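Local coordinates for proline iminopeptidase-related protein (PDB 2YYS) that is of uncharacterised function but belongs to the S33 family of alpha/beta hydrolases and is probably a peptidase, at residues D209-L214 with A240-A245. Sequence-based numbering, arbitrary orientation.
Sequences DYTPYL and ASRLRA
Leu214 and Arg242 meet through their CB atoms, 3.8 Å apart, with the two side chains crossing at about a right angle. Beside them, Leu214 CD2 touches Leu243 CD2 at 4.0 Å. Further out, the methyl of Thr211 lies over one face of the Arg242 guanidinium, toward its rim, with CG2 3.7 Å from NE. The methyl stands anti to the backbone N of Thr211 (chi1 -56° for OG1), which sends it to Arg242 while OG1 turns back to Asp209.

The polar link between the segments is a water. It donates to the backbone O of Thr211 and of Leu214, and accepts from Arg242 NH1 at 2.8 Å, in the guanidinium plane. A salt bridge from NE to Glu238 also holds this group.

Within the loop, Asp209 OD1 takes two bonds from Thr211. OG1 donates to its syn lone pair, and the backbone N, 3.1 Å from OD1, comes from above the carboxylate plane in an Asx turn. A valine at Thr211 would probably leave Asp209 OD1 with the backbone N as its one donor here and Tyr235 OH without its hydroxyl partner.

A Schellman motif with Arg244 at C-prime ends helix 236-243. The contact thus joins this C-terminal end to the loop before strand 221-226, and Leu110 of helix 105-115 packs against both Leu214 and Leu243.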
ATOM      1  N   ASP A 209      -1.831   3.254  15.615  1.00 21.65           N
ATOM      2  CA  ASP A 209      -3.151   3.590  15.120  1.00 21.77           C
ATOM      3  C   ASP A 209      -3.122   4.993  14.534  1.00 21.31           C
ATOM      4  O   ASP A 209      -3.194   5.978  15.256  1.00 21.70           O
ATOM      5  CB  ASP A 209      -4.185   3.504  16.242  1.00 21.89           C
ATOM      6  CG  ASP A 209      -5.580   3.843  15.772  1.00 22.68           C
ATOM      7  OD1 ASP A 209      -5.822   3.830  14.545  1.00 23.13           O
ATOM      8  OD2 ASP A 209      -6.500   4.129  16.563  1.00 25.71           O
ATOM      9  N   TYR A 210      -3.029   5.067  13.210  1.00 20.63           N
ATOM     10  CA  TYR A 210      -3.006   6.327  12.479  1.00 19.85           C
ATOM     11  C   TYR A 210      -4.371   7.045  12.420  1.00 19.88           C
ATOM     12  O   TYR A 210      -4.457   8.199  11.976  1.00 19.29           O
ATOM     13  CB  TYR A 210      -2.477   6.071  11.051  1.00 19.74           C
ATOM     14  CG  TYR A 210      -2.106   7.318  10.298  1.00 19.18           C
ATOM     15  CD1 TYR A 210      -0.974   8.045  10.644  1.00 20.42           C
ATOM     16  CD2 TYR A 210      -2.904   7.797   9.266  1.00 19.98           C
ATOM     17  CE1 TYR A 210      -0.627   9.213   9.964  1.00 19.27           C
ATOM     18  CE2 TYR A 210      -2.578   8.963   8.590  1.00 20.65           C
ATOM     19  CZ  TYR A 210      -1.431   9.664   8.940  1.00 19.57           C
ATOM     20  OH  TYR A 210      -1.096  10.818   8.271  1.00 18.75           O
ATOM     21  N   THR A 211      -5.435   6.365  12.851  1.00 19.82           N
ATOM     22  CA  THR A 211      -6.798   6.906  12.767  1.00 20.19           C
ATOM     23  C   THR A 211      -6.972   8.373  13.183  1.00 20.44           C
ATOM     24  O   THR A 211      -7.624   9.125  12.454  1.00 20.31           O
ATOM     25  CB  THR A 211      -7.779   6.055  13.585  1.00 20.36           C
ATOM     26  OG1 THR A 211      -7.723   4.691  13.161  1.00 19.82           O
ATOM     27  CG2 THR A 211      -9.217   6.474  13.322  1.00 21.18           C
ATOM     28  N   PRO A 212      -6.445   8.794  14.334  1.00 21.37           N
ATOM     29  CA  PRO A 212      -6.692  10.173  14.805  1.00 21.74           C
ATOM     30  C   PRO A 212      -6.121  11.258  13.890  1.00 21.59           C
ATOM     31  O   PRO A 212      -6.560  12.395  13.958  1.00 21.49           O
ATOM     32  CB  PRO A 212      -6.004  10.226  16.184  1.00 21.96           C
ATOM     33  CG  PRO A 212      -5.739   8.817  16.566  1.00 22.46           C
ATOM     34  CD  PRO A 212      -5.589   8.048  15.273  1.00 21.91           C
ATOM     35  N   TYR A 213      -5.165  10.900  13.041  1.00 21.88           N
ATOM     36  CA  TYR A 213      -4.521  11.852  12.145  1.00 22.27           C
ATOM     37  C   TYR A 213      -5.295  12.020  10.840  1.00 21.39           C
ATOM     38  O   TYR A 213      -4.990  12.908  10.047  1.00 21.12           O
ATOM     39  CB  TYR A 213      -3.053  11.448  11.928  1.00 23.17           C
ATOM     40  CG  TYR A 213      -2.348  11.207  13.260  1.00 27.15           C
ATOM     41  CD1 TYR A 213      -2.147  12.253  14.164  1.00 31.77           C
ATOM     42  CD2 TYR A 213      -1.932   9.929  13.642  1.00 31.43           C
ATOM     43  CE1 TYR A 213      -1.524  12.038  15.413  1.00 33.81           C
ATOM     44  CE2 TYR A 213      -1.307   9.702  14.888  1.00 33.34           C
ATOM     45  CZ  TYR A 213      -1.109  10.766  15.766  1.00 35.03           C
ATOM     46  OH  TYR A 213      -0.502  10.565  16.996  1.00 36.47           O
ATOM     47  N   LEU A 214      -6.326  11.200  10.644  1.00 20.52           N
ATOM     48  CA  LEU A 214      -7.213  11.323   9.486  1.00 20.03           C
ATOM     49  C   LEU A 214      -8.216  12.477   9.655  1.00 20.35           C
ATOM     50  O   LEU A 214      -9.069  12.446  10.542  1.00 19.82           O
ATOM     51  CB  LEU A 214      -7.996  10.034   9.278  1.00 19.84           C
ATOM     52  CG  LEU A 214      -7.208   8.735   9.157  1.00 19.55           C
ATOM     53  CD1 LEU A 214      -8.194   7.565   9.178  1.00 20.01           C
ATOM     54  CD2 LEU A 214      -6.357   8.736   7.894  1.00 19.46           C
ATOM     55  N   ALA A 240     -12.451   6.295   5.095  1.00 19.83           N
ATOM     56  CA  ALA A 240     -13.126   7.091   4.089  1.00 19.79           C
ATOM     57  C   ALA A 240     -13.950   8.201   4.730  1.00 19.97           C
ATOM     58  O   ALA A 240     -13.981   9.319   4.237  1.00 19.60           O
ATOM     59  CB  ALA A 240     -14.008   6.218   3.238  1.00 20.21           C
ATOM     60  N   SER A 241     -14.621   7.898   5.831  1.00 19.97           N
ATOM     61  CA  SER A 241     -15.526   8.881   6.427  1.00 20.61           C
ATOM     62  C   SER A 241     -14.742  10.025   7.108  1.00 19.79           C
ATOM     63  O   SER A 241     -15.107  11.187   6.993  1.00 19.31           O
ATOM     64  CB  SER A 241     -16.549   8.188   7.345  1.00 20.84           C
ATOM     65  OG  SER A 241     -16.192   8.318   8.694  1.00 24.72           O
ATOM     66  N   ARG A 242     -13.616   9.710   7.734  1.00 19.45           N
ATOM     67  CA  ARG A 242     -12.775  10.739   8.358  1.00 19.26           C
ATOM     68  C   ARG A 242     -12.070  11.635   7.323  1.00 19.35           C
ATOM     69  O   ARG A 242     -11.935  12.843   7.531  1.00 19.30           O
ATOM     70  CB  ARG A 242     -11.771  10.092   9.318  1.00 19.15           C
ATOM     71  CG  ARG A 242     -12.442   9.474  10.524  1.00 18.89           C
ATOM     72  CD  ARG A 242     -11.688   8.340  11.170  1.00 18.86           C
ATOM     73  NE  ARG A 242     -12.491   7.792  12.251  1.00 20.13           N
ATOM     74  CZ  ARG A 242     -12.614   8.327  13.465  1.00 21.84           C
ATOM     75  NH1 ARG A 242     -11.942   9.420  13.797  1.00 22.05           N
ATOM     76  NH2 ARG A 242     -13.397   7.748  14.364  1.00 21.64           N
ATOM     77  N   LEU A 243     -11.666  11.043   6.195  1.00 18.86           N
ATOM     78  CA  LEU A 243     -11.019  11.771   5.104  1.00 18.88           C
ATOM     79  C   LEU A 243     -12.030  12.473   4.198  1.00 18.78           C
ATOM     80  O   LEU A 243     -11.662  13.342   3.412  1.00 18.65           O
ATOM     81  CB  LEU A 243     -10.177  10.810   4.254  1.00 18.55           C
ATOM     82  CG  LEU A 243      -8.972  10.158   4.917  1.00 18.36           C
ATOM     83  CD1 LEU A 243      -8.394   9.087   4.005  1.00 19.19           C
ATOM     84  CD2 LEU A 243      -7.915  11.213   5.235  1.00 19.55           C
ATOM     85  N   ARG A 244     -13.298  12.097   4.345  1.00 18.88           N
ATOM     86  CA  ARG A 244     -14.387  12.515   3.472  1.00 19.25           C
ATOM     87  C   ARG A 244     -14.057  12.156   2.030  1.00 19.36           C
ATOM     88  O   ARG A 244     -14.197  12.952   1.137  1.00 18.66           O
ATOM     89  CB  ARG A 244     -14.722  14.003   3.647  1.00 19.26           C
ATOM     90  CG  ARG A 244     -15.345  14.289   5.004  1.00 19.68           C
ATOM     91  CD  ARG A 244     -15.738  15.728   5.264  1.00 19.15           C
ATOM     92  NE  ARG A 244     -16.143  15.866   6.658  1.00 20.00           N
ATOM     93  CZ  ARG A 244     -16.547  16.986   7.237  1.00 20.02           C
ATOM     94  NH1 ARG A 244     -16.902  16.952   8.514  1.00 20.55           N
ATOM     95  NH2 ARG A 244     -16.582  18.132   6.569  1.00 19.71           N
ATOM     96  N   ALA A 245     -13.606  10.923   1.845  1.00 19.97           N
ATOM     97  CA  ALA A 245     -13.272  10.383   0.540  1.00 19.99           C
ATOM     98  C   ALA A 245     -14.342   9.389   0.097  1.00 19.62           C
ATOM     99  O   ALA A 245     -14.811   8.588   0.893  1.00 19.33           O
ATOM    100  CB  ALA A 245     -11.944   9.677   0.630  1.00 20.36           C
TER
HETATM  101  O   HOH W   1      -9.715  10.693  12.706  1.00 18.83           O